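Local coordinates for protein CytC3 (Streptomyces, PDB 3GJA) that is a nonheme iron halogenase of the phytanoyl-CoA dioxygenase family, probably chlorinating an aliphatic carbon of its substrate during biosynthesis, at residues A[37-40]-A[41-45]; A[61-65]-A[66-70]; A[106-109]-A[110-114]; A[156-159]-A[160-164]; A[224-227]-A[228-232]. One frame throughout, in Å; residues are numbered along the deposited sequence.

Contact 1 (A[37-40]-A[41-45])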
# COMPACT_ATOMS: atom_id res chain seq x y z
N MET A 37 -8.93 -9.15 -12.59
CA MET A 37 -8.94 -8.55 -11.25
C MET A 37 -10.26 -8.87 -10.58
O MET A 37 -10.29 -9.20 -9.39
CB MET A 37 -8.78 -7.03 -11.32
CG MET A 37 -8.68 -6.36 -9.94
SD MET A 37 -7.08 -6.65 -9.14
CE MET A 37 -7.45 -8.02 -8.04
N THR A 38 -11.34 -8.77 -11.34
CA THR A 38 -12.67 -9.04 -10.82
C THR A 38 -12.77 -10.48 -10.34
O THR A 38 -13.30 -10.75 -9.26
CB THR A 38 -13.78 -8.75 -11.88
OG1 THR A 38 -13.90 -7.33 -12.06
CG2 THR A 38 -15.13 -9.31 -11.44
N ARG A 39 -12.24 -11.39 -11.14
CA ARG A 39 -12.25 -12.81 -10.80
C ARG A 39 -11.57 -13.02 -9.44
O ARG A 39 -12.08 -13.74 -8.59
CB ARG A 39 -11.51 -13.61 -11.87
CG ARG A 39 -12.04 -15.02 -12.06
CD ARG A 39 -11.00 -15.95 -12.71
NE ARG A 39 -10.10 -16.52 -11.71
CZ ARG A 39 -8.85 -16.12 -11.51
NH1 ARG A 39 -8.34 -15.16 -12.25
NH2 ARG A 39 -8.12 -16.68 -10.56
N ARG A 40 -10.41 -12.39 -9.25
CA ARG A 40 -9.65 -12.51 -8.01
C ARG A 40 -10.39 -11.89 -6.82
O ARG A 40 -10.49 -12.50 -5.76
CB ARG A 40 -8.29 -11.81 -8.16
CG ARG A 40 -7.31 -12.57 -9.02
CD ARG A 40 -6.13 -11.72 -9.45
NE ARG A 40 -5.16 -12.55 -10.16
CZ ARG A 40 -4.13 -13.16 -9.59
NH1 ARG A 40 -3.92 -13.03 -8.28
NH2 ARG A 40 -3.33 -13.93 -10.31
N TRP A 41 -10.89 -10.68 -7.02
CA TRP A 41 -11.62 -9.99 -5.97
C TRP A 41 -12.85 -10.78 -5.55
O TRP A 41 -13.25 -10.75 -4.38
CB TRP A 41 -12.03 -8.59 -6.45
CG TRP A 41 -12.92 -7.84 -5.51
CD1 TRP A 41 -14.05 -7.15 -5.84
CD2 TRP A 41 -12.76 -7.69 -4.09
NE1 TRP A 41 -14.61 -6.58 -4.72
CE2 TRP A 41 -13.84 -6.90 -3.63
CE3 TRP A 41 -11.81 -8.15 -3.16
CZ2 TRP A 41 -14.00 -6.55 -2.28
CZ3 TRP A 41 -11.97 -7.80 -1.81
CH2 TRP A 41 -13.06 -7.01 -1.39
N ASN A 42 -13.46 -11.49 -6.50
CA ASN A 42 -14.64 -12.28 -6.19
C ASN A 42 -14.26 -13.34 -5.16
O ASN A 42 -15.03 -13.65 -4.25
CB ASN A 42 -15.23 -12.94 -7.44
CG ASN A 42 -15.92 -11.95 -8.38
OD1 ASN A 42 -16.41 -10.91 -7.94
ND2 ASN A 42 -15.97 -12.29 -9.66
N ILE A 43 -13.06 -13.89 -5.31
CA ILE A 43 -12.60 -14.91 -4.37
C ILE A 43 -12.16 -14.25 -3.07
O ILE A 43 -12.66 -14.60 -1.99
CB ILE A 43 -11.44 -15.73 -4.99
CG1 ILE A 43 -11.96 -16.47 -6.23
CG2 ILE A 43 -10.89 -16.72 -3.97
CD1 ILE A 43 -10.89 -17.12 -7.08
N ILE A 44 -11.25 -13.29 -3.18
CA ILE A 44 -10.70 -12.57 -2.03
C ILE A 44 -11.75 -12.05 -1.06
O ILE A 44 -11.61 -12.16 0.16
CB ILE A 44 -9.85 -11.36 -2.50
CG1 ILE A 44 -8.67 -11.84 -3.34
CG2 ILE A 44 -9.38 -10.53 -1.29
CD1 ILE A 44 -7.88 -10.71 -4.00
N ARG A 45 -12.82 -11.47 -1.61
CA ARG A 45 -13.89 -10.91 -0.79
C ARG A 45 -14.44 -11.95 0.18
O ARG A 45 -14.65 -11.65 1.36
CB ARG A 45 -14.99 -10.36 -1.70
CG ARG A 45 -15.89 -9.31 -1.06
CD ARG A 45 -17.10 -9.93 -0.37
NE ARG A 45 -17.87 -10.76 -1.31
CZ ARG A 45 -18.93 -11.47 -0.96
NH1 ARG A 45 -19.36 -11.46 0.30
NH2 ARG A 45 -19.55 -12.23 -1.86

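Contact 2 (A[61-65]-A[66-70]). With ACT (acetate ion), chain C.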
# COMPACT_ATOMS: atom_id res chain seq x y z
N GLY A 61 -10.00 -2.50 16.45
CA GLY A 61 -8.98 -1.60 15.93
C GLY A 61 -8.95 -1.54 14.42
O GLY A 61 -9.51 -2.40 13.74
N LYS A 62 -8.29 -0.51 13.89
CA LYS A 62 -8.18 -0.33 12.44
C LYS A 62 -7.65 -1.56 11.72
O LYS A 62 -8.18 -1.96 10.68
CB LYS A 62 -7.25 0.84 12.10
CG LYS A 62 -7.80 2.20 12.40
CD LYS A 62 -7.03 3.27 11.65
CE LYS A 62 -5.56 3.33 12.05
NZ LYS A 62 -4.87 4.46 11.36
N ALA A 63 -6.59 -2.13 12.28
CA ALA A 63 -5.93 -3.30 11.71
C ALA A 63 -6.91 -4.42 11.36
O ALA A 63 -6.75 -5.11 10.36
CB ALA A 63 -4.86 -3.82 12.67
N ASN A 64 -7.92 -4.59 12.20
CA ASN A 64 -8.93 -5.62 11.99
C ASN A 64 -10.05 -5.14 11.06
O ASN A 64 -10.36 -5.77 10.05
CB ASN A 64 -9.52 -6.02 13.35
CG ASN A 64 -10.40 -7.26 13.27
OD1 ASN A 64 -11.46 -7.24 12.65
ND2 ASN A 64 -9.95 -8.34 13.91
N ILE A 65 -10.65 -4.01 11.42
CA ILE A 65 -11.75 -3.44 10.66
C ILE A 65 -11.40 -3.10 9.21
O ILE A 65 -12.23 -3.25 8.32
CB ILE A 65 -12.30 -2.19 11.37
CG1 ILE A 65 -12.70 -2.56 12.79
CG2 ILE A 65 -13.50 -1.62 10.62
CD1 ILE A 65 -13.75 -3.66 12.86
N SER A 66 -10.17 -2.65 8.97
CA SER A 66 -9.75 -2.32 7.61
C SER A 66 -8.90 -3.43 7.01
O SER A 66 -8.24 -3.25 5.99
CB SER A 66 -8.98 -1.00 7.59
OG SER A 66 -9.84 0.07 7.92
N ASN A 67 -8.93 -4.59 7.65
CA ASN A 67 -8.19 -5.76 7.19
C ASN A 67 -6.74 -5.54 6.76
O ASN A 67 -6.37 -5.76 5.60
CB ASN A 67 -8.97 -6.46 6.08
CG ASN A 67 -9.87 -7.56 6.62
OD1 ASN A 67 -9.41 -8.42 7.36
ND2 ASN A 67 -11.15 -7.53 6.25
N TYR A 68 -5.92 -5.12 7.72
CA TYR A 68 -4.50 -4.88 7.50
C TYR A 68 -3.75 -6.19 7.31
O TYR A 68 -4.07 -7.21 7.94
CB TYR A 68 -3.87 -4.18 8.70
CG TYR A 68 -4.08 -2.68 8.79
CD1 TYR A 68 -5.23 -2.07 8.26
CD2 TYR A 68 -3.15 -1.88 9.45
CE1 TYR A 68 -5.43 -0.70 8.39
CE2 TYR A 68 -3.35 -0.51 9.59
CZ TYR A 68 -4.49 0.07 9.06
OH TYR A 68 -4.67 1.43 9.19
N ASP A 69 -2.75 -6.14 6.44
CA ASP A 69 -1.85 -7.25 6.17
C ASP A 69 -2.41 -8.65 5.91
O ASP A 69 -1.90 -9.64 6.46
CB ASP A 69 -0.81 -7.30 7.29
CG ASP A 69 -0.09 -5.97 7.47
OD1 ASP A 69 0.23 -5.34 6.45
OD2 ASP A 69 0.16 -5.57 8.63
N ARG A 70 -3.42 -8.75 5.07
CA ARG A 70 -4.00 -10.05 4.75
C ARG A 70 -3.18 -10.76 3.69
O ARG A 70 -3.46 -11.91 3.34
CB ARG A 70 -5.43 -9.89 4.30
CG ARG A 70 -6.32 -9.40 5.41
CD ARG A 70 -6.36 -10.41 6.54
NE ARG A 70 -7.75 -10.63 6.90
CZ ARG A 70 -8.40 -11.77 6.74
NH1 ARG A 70 -7.79 -12.83 6.23
NH2 ARG A 70 -9.68 -11.82 7.03
C ACT C . -1.82 3.30 11.74
O ACT C . -1.35 3.24 10.48
OXT ACT C . -2.25 4.34 12.19
CH3 ACT C . -1.80 2.06 12.61
O HOH W 1 -6.52 -7.77 9.86
O HOH W 2 -11.61 -8.45 9.49

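Contact 3 (A[106-109]-A[110-114])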
# COMPACT_ATOMS: atom_id res chain seq x y z
N PHE A 106 -9.38 -0.13 1.26
CA PHE A 106 -9.98 1.19 1.30
C PHE A 106 -11.34 1.15 0.64
O PHE A 106 -11.47 1.37 -0.57
CB PHE A 106 -9.08 2.20 0.60
CG PHE A 106 -7.86 2.57 1.39
CD1 PHE A 106 -7.97 3.37 2.52
CD2 PHE A 106 -6.61 2.12 1.01
CE1 PHE A 106 -6.84 3.74 3.25
CE2 PHE A 106 -5.47 2.49 1.72
CZ PHE A 106 -5.59 3.30 2.84
N PRO A 107 -12.38 0.81 1.41
CA PRO A 107 -13.72 0.75 0.84
C PRO A 107 -14.34 2.14 0.83
O PRO A 107 -13.92 3.02 1.57
CB PRO A 107 -14.47 -0.19 1.79
CG PRO A 107 -13.35 -0.96 2.50
CD PRO A 107 -12.32 0.11 2.70
N LYS A 108 -15.34 2.34 -0.02
CA LYS A 108 -16.04 3.62 -0.06
C LYS A 108 -17.46 3.29 -0.47
O LYS A 108 -17.69 2.61 -1.46
CB LYS A 108 -15.39 4.58 -1.07
CG LYS A 108 -15.83 6.01 -0.84
CD LYS A 108 -14.73 6.98 -1.23
CE LYS A 108 -15.04 8.38 -0.76
NZ LYS A 108 -13.91 9.30 -1.09
N TYR A 109 -18.41 3.76 0.33
CA TYR A 109 -19.82 3.47 0.08
C TYR A 109 -20.62 4.75 -0.09
O TYR A 109 -20.18 5.83 0.31
CB TYR A 109 -20.37 2.65 1.24
CG TYR A 109 -19.61 1.36 1.47
CD1 TYR A 109 -19.69 0.33 0.55
CD2 TYR A 109 -18.79 1.19 2.59
CE1 TYR A 109 -18.96 -0.86 0.72
CE2 TYR A 109 -18.06 0.01 2.78
CZ TYR A 109 -18.15 -1.01 1.83
OH TYR A 109 -17.44 -2.19 1.96
N GLN A 110 -21.81 4.60 -0.67
CA GLN A 110 -22.71 5.72 -0.90
C GLN A 110 -22.89 6.51 0.39
O GLN A 110 -23.12 5.94 1.46
CB GLN A 110 -24.05 5.17 -1.42
CG GLN A 110 -25.07 6.21 -1.85
CD GLN A 110 -25.82 6.81 -0.68
OE1 GLN A 110 -26.14 6.12 0.28
NE2 GLN A 110 -26.11 8.11 -0.77
N GLY A 111 -22.76 7.83 0.30
CA GLY A 111 -22.91 8.67 1.47
C GLY A 111 -21.59 9.14 2.03
O GLY A 111 -21.54 10.19 2.67
N ASP A 112 -20.52 8.38 1.81
CA ASP A 112 -19.22 8.77 2.32
C ASP A 112 -18.84 10.11 1.72
O ASP A 112 -19.03 10.35 0.53
CB ASP A 112 -18.15 7.72 1.98
CG ASP A 112 -18.31 6.42 2.78
OD1 ASP A 112 -19.21 6.35 3.65
OD2 ASP A 112 -17.54 5.46 2.54
N GLU A 113 -18.34 11.00 2.56
CA GLU A 113 -17.94 12.31 2.11
C GLU A 113 -16.53 12.22 1.56
O GLU A 113 -15.83 11.23 1.77
CB GLU A 113 -17.99 13.31 3.27
CG GLU A 113 -19.40 13.57 3.78
CD GLU A 113 -19.41 14.40 5.05
OE1 GLU A 113 -18.95 13.90 6.10
OE2 GLU A 113 -19.88 15.56 4.99
N GLY A 114 -16.11 13.25 0.83
CA GLY A 114 -14.77 13.22 0.29
C GLY A 114 -13.80 13.67 1.36
O GLY A 114 -14.11 13.63 2.55

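Contact 4 (A[156-159]-A[160-164])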
# COMPACT_ATOMS: atom_id res chain seq x y z
N SER A 156 -12.98 2.56 -9.77
CA SER A 156 -12.90 3.75 -8.94
C SER A 156 -13.23 4.91 -9.86
O SER A 156 -12.44 5.26 -10.74
CB SER A 156 -11.50 3.93 -8.35
OG SER A 156 -11.46 5.07 -7.51
N THR A 157 -14.41 5.48 -9.67
CA THR A 157 -14.89 6.57 -10.50
C THR A 157 -15.11 7.84 -9.70
O THR A 157 -14.96 7.86 -8.47
CB THR A 157 -16.23 6.21 -11.13
OG1 THR A 157 -17.21 6.05 -10.08
CG2 THR A 157 -16.13 4.89 -11.91
N GLU A 158 -15.48 8.90 -10.40
CA GLU A 158 -15.76 10.16 -9.74
C GLU A 158 -17.03 9.99 -8.94
O GLU A 158 -17.14 10.48 -7.81
CB GLU A 158 -15.92 11.29 -10.76
CG GLU A 158 -14.62 11.70 -11.41
CD GLU A 158 -14.77 12.94 -12.26
OE1 GLU A 158 -15.10 14.01 -11.70
OE2 GLU A 158 -14.57 12.85 -13.49
N GLN A 159 -17.99 9.28 -9.51
CA GLN A 159 -19.26 9.04 -8.83
C GLN A 159 -19.04 8.20 -7.57
O GLN A 159 -19.76 8.37 -6.58
CB GLN A 159 -20.25 8.33 -9.76
CG GLN A 159 -21.62 8.15 -9.13
CD GLN A 159 -22.68 7.76 -10.13
OE1 GLN A 159 -22.74 6.62 -10.59
NE2 GLN A 159 -23.53 8.72 -10.49
N ASN A 160 -18.05 7.32 -7.62
CA ASN A 160 -17.64 6.41 -6.53
C ASN A 160 -16.82 7.05 -5.41
O ASN A 160 -16.57 6.40 -4.39
CB ASN A 160 -16.77 5.26 -7.08
CG ASN A 160 -17.50 3.98 -7.13
OD1 ASN A 160 -18.59 3.87 -6.57
ND2 ASN A 160 -16.93 2.98 -7.79
N GLY A 161 -16.36 8.27 -5.64
CA GLY A 161 -15.54 8.94 -4.66
C GLY A 161 -14.05 8.64 -4.85
O GLY A 161 -13.32 8.42 -3.88
N CYS A 162 -13.61 8.64 -6.11
CA CYS A 162 -12.21 8.36 -6.43
C CYS A 162 -11.23 9.36 -5.85
O CYS A 162 -11.59 10.49 -5.50
CB CYS A 162 -12.00 8.31 -7.95
SG CYS A 162 -12.16 9.93 -8.75
N LEU A 163 -9.97 8.95 -5.76
CA LEU A 163 -8.91 9.79 -5.24
C LEU A 163 -8.65 10.97 -6.18
O LEU A 163 -9.02 10.94 -7.36
CB LEU A 163 -7.62 8.97 -5.07
CG LEU A 163 -7.71 7.69 -4.23
CD1 LEU A 163 -6.45 6.86 -4.40
CD2 LEU A 163 -7.94 8.05 -2.76
N GLN A 164 -8.01 12.00 -5.64
CA GLN A 164 -7.67 13.19 -6.40
C GLN A 164 -6.21 13.55 -6.11
O GLN A 164 -5.80 13.62 -4.96
CB GLN A 164 -8.56 14.35 -5.99
CG GLN A 164 -10.02 14.17 -6.34
CD GLN A 164 -10.89 15.20 -5.67
OE1 GLN A 164 -11.21 15.08 -4.49
NE2 GLN A 164 -11.27 16.24 -6.41
O HOH W 3 -9.10 6.38 -7.33

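Contact 5 (A[224-227]-A[228-232])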
# COMPACT_ATOMS: atom_id res chain seq x y z
N MET A 224 -8.29 10.58 -10.18
CA MET A 224 -7.55 9.41 -10.64
C MET A 224 -8.53 8.25 -10.80
O MET A 224 -8.68 7.41 -9.90
CB MET A 224 -6.44 9.05 -9.64
CG MET A 224 -5.56 7.86 -10.05
SD MET A 224 -4.80 7.98 -11.70
CE MET A 224 -3.60 9.30 -11.45
N VAL A 225 -9.22 8.24 -11.93
CA VAL A 225 -10.19 7.21 -12.26
C VAL A 225 -9.45 5.92 -12.60
O VAL A 225 -8.47 5.94 -13.34
CB VAL A 225 -11.06 7.65 -13.45
CG1 VAL A 225 -12.00 6.53 -13.87
CG2 VAL A 225 -11.84 8.89 -13.08
N LEU A 226 -9.94 4.79 -12.09
CA LEU A 226 -9.28 3.51 -12.34
C LEU A 226 -10.25 2.40 -12.69
O LEU A 226 -11.34 2.30 -12.14
CB LEU A 226 -8.49 3.08 -11.09
CG LEU A 226 -7.40 4.01 -10.54
CD1 LEU A 226 -6.97 3.52 -9.16
CD2 LEU A 226 -6.23 4.06 -11.50
N LYS A 227 -9.85 1.53 -13.61
CA LYS A 227 -10.69 0.40 -13.97
C LYS A 227 -10.23 -0.72 -13.06
O LYS A 227 -9.17 -0.64 -12.45
CB LYS A 227 -10.45 0.01 -15.43
CG LYS A 227 -10.78 1.10 -16.41
CD LYS A 227 -10.60 0.63 -17.84
CE LYS A 227 -10.94 1.75 -18.81
NZ LYS A 227 -10.74 1.30 -20.22
N PRO A 228 -11.05 -1.77 -12.93
CA PRO A 228 -10.60 -2.86 -12.06
C PRO A 228 -9.28 -3.38 -12.61
O PRO A 228 -9.14 -3.56 -13.82
CB PRO A 228 -11.72 -3.89 -12.20
CG PRO A 228 -12.93 -3.05 -12.47
CD PRO A 228 -12.40 -2.02 -13.45
N GLY A 229 -8.30 -3.59 -11.74
CA GLY A 229 -7.02 -4.09 -12.21
C GLY A 229 -5.98 -3.01 -12.42
O GLY A 229 -4.79 -3.31 -12.59
N GLU A 230 -6.41 -1.76 -12.43
CA GLU A 230 -5.46 -0.67 -12.60
C GLU A 230 -5.06 -0.16 -11.23
O GLU A 230 -5.78 -0.35 -10.25
CB GLU A 230 -6.06 0.47 -13.41
CG GLU A 230 -6.45 0.10 -14.82
CD GLU A 230 -6.88 1.30 -15.62
OE1 GLU A 230 -7.71 2.09 -15.12
OE2 GLU A 230 -6.38 1.46 -16.76
N ALA A 231 -3.91 0.50 -11.17
CA ALA A 231 -3.43 1.03 -9.91
C ALA A 231 -2.80 2.39 -10.10
O ALA A 231 -2.43 2.79 -11.21
CB ALA A 231 -2.42 0.08 -9.29
N VAL A 232 -2.69 3.11 -8.99
CA VAL A 232 -2.03 4.39 -8.99
C VAL A 232 -0.92 4.20 -7.96
O VAL A 232 -1.12 3.58 -6.92
CB VAL A 232 -2.98 5.55 -8.57
CG1 VAL A 232 -3.56 5.30 -7.19
CG2 VAL A 232 -2.21 6.87 -8.60
O HOH W 4 -8.50 4.64 -15.69

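Contact 1 (A[37-40]-A[41-45])
With CG of Asn42 lying back beside its own backbone N (chi1 -72°) and CG2 of Thr38 turned anti to the backbone N, the amide and the methyl group meet one turn apart on the helix 34-49. The two side chains cross obliquely, CG2 of Thr38 standing 3.6 Å from ND2 of Asn42. The Asn42 carboxamide sits against the carbonyl of Thr38, but its ND2 makes no proper bond there; that oxygen is taken by the backbone N of Asn42. The helical bonds at either end of the segment are straight, Trp41 N to Met37 O at 2.9 Å and Ile44 N to Arg40 O at 2.8 Å, whereas Ile43 N reaches Arg39 O only weakly at 3.4 Å.

Arg40 leaves the helix with its chain stretched from CG to NE, and its guanidinium forms salt bridges with Glu36 and with Glu79 of helix 75-82. The same helix presents Leu76 and Leu77 to Ile44. Trp41 points elsewhere: its NE1 bonds to the hydroxyl of Tyr252, and CB of Arg45 rests over one ring face. Ile44 has CG1 beside its backbone N (chi1 -62°), which lays it against Arg40 O at 3.1 Å, and its CD1 lies 4.3 Å from Arg40 CB.

Contact 2 (A[61-65]-A[66-70])
The backbone folds back from Tyr68 to Ala63, Tyr68 N donating to Ala63 O at 2.8 Å, while Asn67 takes a positive phi (45°) and sends its own N to Asn64 O at 3.0 Å. Just before, Ser66 N bonds to Lys62 O. The reversal swings the Tyr68 side chain under the helix that it has just left. CG sits beside the backbone N (chi1 -80°), which brings one face of the ring against Ala63: the CA lies 3.8 Å from the ring centroid in a CH-pi contact, and the two CB atoms are 4.1 Å apart. Further out, the Lys62 chain passes the phenol end, bringing CE to 3.5 Å from Tyr68 OH.

The Tyr68 N to Ala63 O and Asn67 N to Asn64 O bonds make a Schellman motif, with Asn67 as the C-prime residue ending the short helix 62-65. A water donates to both Ala63 O and Tyr68 O, so the Ala63 carbonyl is held by a backbone N and a water together. Asn67 OD1 accepts NE of Arg70 at 2.8 Å, in the plane of the guanidinium but from above the amide plane; Arg70 NH1 has a salt bridge with Asp73.

Lys62 bends at chi3 (-63°), and its NZ donates to an oxygen of a bound acetate, OXT, at 2.8 Å. Arg102, Gln131 and the backbone N of His125 complete the grip on that ion, which probably came from the crystallisation liquor. Tyr68 itself touches Arg102 and Glu104 on strand 98-108.

Contact 3 (A[106-109]-A[110-114])
Lys108 and Asp112 run past one another in opposite directions, the lysine chain reaching toward Gly114 while the carboxylate turns back to the end of strand 98-108. CG of Lys108 passes OD2 of Asp112 at 3.8 Å, and farther along CE comes to 3.9 Å from Glu113 O. The ends of the two side chains do not pair: Lys108 NZ stays 6.4 Å from Asp112 OD2, and is instead hydrogen-bonded to the carbonyls of Leu243 and Gly161.

The carboxylate has a different task. CG of Asp112 is folded beside its own backbone N (chi1 -71°), so that OD2 lies beneath the N-H of Tyr109 and accepts it at 2.9 Å in an almost straight bond (175°). The donor stands well above the carboxylate plane. In return the backbone N of Asp112 donates to Tyr109 O at 3.0 Å, closing a type II beta turn from Tyr109 to Asp112. Gly111 occupies the third position of that turn at phi 103°, where a side chain would be jammed against the preceding carbonyl. Gln110, at the corner, sends OE1 to Lys249.

With a leucine at Asp112, the turn's own backbone bond could remain, but the Tyr109 N-H would probably be left without its carboxylate acceptor. The pairing of a carboxylate with a main-chain N-H, and of an ammonium with carbonyls, suggests that each charge mainly holds backbone groups, any attraction between the two probably being weak at that distance.

Contact 4 (A[156-159]-A[160-164])
Cys162 turns its side chain back onto the residues that open the loop. CB sits 3.0 Å from Thr157 O and 3.3 Å from Ser156 OG, wedged between a carbonyl and a hydroxyl. From there SG takes the position between the backbone N and the carbonyl carbon (chi1 69°), which keeps it 3.5 Å from Thr157 O and carries it alongside Glu158, the residue after Thr157: it lies 3.7 Å from Glu158 CA and 4.0 Å from Glu158 CG. The backbone N of Cys162 meanwhile donates to Thr157 O at 2.8 Å, so this one carbonyl receives both the N-H and the flank of the cysteine.

The chain between is a type I beta turn from Glu158 to Gly161, lying in the connection from strand 147-152 to strand 163-165. In its closing bond Gly161 N approaches Glu158 O from well above the carbonyl plane. Gly161 has a positive phi of 89°, a conformation that would press any CB against the carbonyl before it. Thr157, just before the turn, has OG1 between the backbone N and the carbonyl carbon (chi1 65°), from where it accepts the N-H of Asn160 at 2.9 Å.

Arg253 of strand 253-262, next to strand 147-152 in the main sheet, bonds to Gly161 O. At the far end a water links the hydroxyl of Ser156, 2.7 Å from its OG, to the N-H of Leu163, where strand 163-165 begins.

Contact 5 (A[224-227]-A[228-232])
Lys227 and Glu230 close a type II beta turn with Pro228 and Gly229 at its corners, reversing the chain just before strand 230-235 of the main antiparallel sheet, part of the double-stranded beta-helix (jelly-roll) barrel expected of this family. Two hydrogen bonds join the pair. Glu230 N donates to Lys227 O at 3.0 Å, from above the carbonyl plane, and the Glu230 carboxylate takes up the other backbone group: Lys227 N reaches OE1 at 2.7 Å, on its anti side. Glu230 can do this because CG lies beside its own backbone N (chi1 -62°) and the chain then runs extended, carrying the acid over the mouth of the turn. Gly229 adopts phi 98°, which leaves no room for a CB.

A water adds a third polar tie, donating to OE1 of Glu230 and to Val225 O. In charge terms the link is looser. The Lys227 and Glu230 side chains lie side by side and point the same way, yet NZ remains 5.6 Å from OE2, too far for a salt bridge. A valine in place of Glu230 is likely to leave the Lys227 N-H and the bridging water without their carboxylate oxygen, and the incoming arm of the turn less firmly tied.

Apolar contacts continue the reversal. Leu226 CD2 packs 4.1 Å from Glu230 CB, and its other branch, CD1, meets Val232 CG1 at 4.3 Å, with Trp150 and Ala152 of strand 147-152 beyond. Met224 bends at chi2 and chi3 across Val232, placing CG 3.8 Å from CB and the terminal CE 4.0 Å from CG2.

How the contacts relate
Contacts 3, 4, 5 and 1 touch in series. The hydrogen bond from Lys108 NZ to Gly161 O, 3.0 Å long, joins contact 3 to contact 4, and their centres are only 9 Å apart. Contact 4 runs beside contact 5 with Ser156 O 2.9 Å from Leu226 N and Leu163 O 2.9 Å from Met224 N. Contact 5 in turn meets the helix of contact 1, where Met37 CG rests 3.3 Å from Gly229 N. Contact 2 stands apart, its nearest atoms about 6 Å from contact 3. It holds a bound acetate, while the Lys108 side chain of contact 3 lies about 6 Å from a different acetate; both ions probably come from the crystallisation liquor.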